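Local coordinates for regulatory protein cox (Enterobacteria phage P2, PDB 4LHF) that represses the Pc promoter, which controls the genes for the phage immunity repressor and integrase, and binds DNA, probably through its helix-turn-helix motif, at residues 38-42 and 53-58. Numbering follows the deposited sequence.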
# COMPACT_ATOMS: atom_id res chain seq x y z
N PRO A 38 2.54 0.06 4.58
CA PRO A 38 1.94 -0.27 5.88
C PRO A 38 1.87 -1.77 6.04
O PRO A 38 1.19 -2.44 5.27
CB PRO A 38 0.54 0.34 5.79
CG PRO A 38 0.25 0.43 4.33
CD PRO A 38 1.57 0.70 3.68
N VAL A 39 2.55 -2.30 7.05
CA VAL A 39 2.79 -3.73 7.14
C VAL A 39 2.52 -4.32 8.52
O VAL A 39 2.81 -3.70 9.54
CB VAL A 39 4.23 -4.07 6.67
CG1 VAL A 39 4.86 -5.16 7.51
CG2 VAL A 39 4.23 -4.45 5.20
N ILE A 40 1.94 -5.52 8.54
CA ILE A 40 1.81 -6.31 9.75
C ILE A 40 2.58 -7.60 9.56
O ILE A 40 2.59 -8.17 8.47
CB ILE A 40 0.34 -6.64 10.04
CG1 ILE A 40 -0.48 -5.36 10.13
CG2 ILE A 40 0.22 -7.45 11.33
CD1 ILE A 40 -1.92 -5.61 10.48
N ASP A 41 3.24 -8.06 10.62
CA ASP A 41 4.03 -9.28 10.54
C ASP A 41 3.36 -10.44 11.28
O ASP A 41 3.13 -10.36 12.48
CB ASP A 41 5.43 -9.04 11.10
CG ASP A 41 6.34 -10.23 10.90
OD1 ASP A 41 6.65 -10.55 9.74
OD2 ASP A 41 6.75 -10.84 11.91
N MET A 42 3.06 -11.50 10.54
CA MET A 42 2.56 -12.73 11.13
C MET A 42 3.72 -13.70 11.34
O MET A 42 4.32 -14.18 10.38
CB MET A 42 1.48 -13.36 10.25
CG MET A 42 0.66 -14.42 10.96
SD MET A 42 -0.67 -15.07 9.94
CE MET A 42 0.27 -15.89 8.67
N GLY A 53 8.37 -13.31 9.39
CA GLY A 53 7.55 -14.32 8.75
C GLY A 53 6.70 -13.75 7.63
O GLY A 53 7.21 -13.08 6.73
N GLU A 54 5.40 -14.03 7.68
CA GLU A 54 4.48 -13.55 6.65
C GLU A 54 4.27 -12.05 6.74
O GLU A 54 3.86 -11.53 7.78
CB GLU A 54 3.13 -14.26 6.75
CG GLU A 54 3.11 -15.66 6.16
CD GLU A 54 1.91 -15.88 5.26
OE1 GLU A 54 1.86 -15.26 4.17
OE2 GLU A 54 1.02 -16.67 5.63
N TYR A 55 4.54 -11.35 5.65
CA TYR A 55 4.29 -9.92 5.58
C TYR A 55 2.92 -9.65 4.97
O TYR A 55 2.68 -9.96 3.80
CB TYR A 55 5.38 -9.20 4.79
CG TYR A 55 6.55 -8.75 5.62
CD1 TYR A 55 6.37 -8.25 6.91
CD2 TYR A 55 7.85 -8.83 5.13
CE1 TYR A 55 7.44 -7.84 7.67
CE2 TYR A 55 8.93 -8.42 5.90
CZ TYR A 55 8.72 -7.92 7.16
OH TYR A 55 9.78 -7.51 7.93
N TRP A 56 2.02 -9.08 5.76
CA TRP A 56 0.68 -8.75 5.29
C TRP A 56 0.54 -7.24 5.16
O TRP A 56 0.87 -6.50 6.07
CB TRP A 56 -0.38 -9.27 6.26
CG TRP A 56 -0.47 -10.76 6.35
CD1 TRP A 56 0.51 -11.62 6.73
CD2 TRP A 56 -1.62 -11.56 6.07
NE1 TRP A 56 0.05 -12.92 6.69
CE2 TRP A 56 -1.26 -12.91 6.30
CE3 TRP A 56 -2.93 -11.27 5.65
CZ2 TRP A 56 -2.15 -13.96 6.11
CZ3 TRP A 56 -3.81 -12.32 5.47
CH2 TRP A 56 -3.42 -13.65 5.70
N VAL A 57 0.03 -6.78 4.02
CA VAL A 57 -0.27 -5.37 3.84
C VAL A 57 -1.63 -5.04 4.45
O VAL A 57 -2.64 -5.70 4.15
CB VAL A 57 -0.25 -4.97 2.36
CG1 VAL A 57 -0.67 -3.52 2.21
CG2 VAL A 57 1.13 -5.20 1.78
N TYR A 58 -1.63 -4.03 5.32
CA TYR A 58 -2.84 -3.55 5.97
C TYR A 58 -3.46 -2.45 5.11
O TYR A 58 -2.91 -1.36 4.99
CB TYR A 58 -2.50 -3.01 7.36
CG TYR A 58 -3.70 -2.72 8.23
CD1 TYR A 58 -4.54 -3.74 8.65
CD2 TYR A 58 -3.98 -1.42 8.65
CE1 TYR A 58 -5.64 -3.48 9.45
CE2 TYR A 58 -5.08 -1.15 9.45
CZ TYR A 58 -5.90 -2.18 9.84
OH TYR A 58 -6.99 -1.92 10.64
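Trp56 O is gripped from across the strand pair by two groups of the neighbouring strand: the amide of Ile40 points at it almost straight, with Ile40 N at 2.9 Å, and the CA of Val39 adds a weaker CA-H...O contact. Trp56 N returns a bond to Ile40 O, and this doubly bonded pair is matched two residues on by Met42 and Glu54, whose backbones also bond both ways. Here the bond from Glu54 N to Met42 O is the more bent, with 136° at the hydrogen. Toward the other end, Tyr58 N reaches Pro38 O at 3.2 Å from above the carbonyl plane. Residues 39-42 and 54-58 thus illustrate an antiparallel beta hairpin, and its two faces carry different contacts. On one, the chain of Met42 leaves with CG anti to the backbone N (chi1 -165°) and runs alongside Glu54, then bends at its end. This brings Met42 CE to 3.6 Å from Trp56 NE1, while the sulfur makes an oblique Met-aromatic contact with the five-membered ring. Farther along this face Ile40 CD1 meets Tyr58 CD1 at 3.7 Å. On the opposite face Val39 CG1 comes obliquely to the ring of Tyr55, 3.5 Å from CD1. Asp41 OD1 approaches the same ring at CE1 and accepts the amide of Gly53 through its syn lone pair; OD2 bonds to Thr43 OG1. The order of elements, strand 11-13, helices 14-21 and 25-34, then this hairpin, is consistent with a winged helix-turn-helix, with the hairpin as its wing: strand 11-13 pairs with strand 54-58 to complete the sheet, Val39 and Tyr55 pack on Ile32 of helix 25-34, and Pro38 touches Ala61 and Trp62 of helix 59-72.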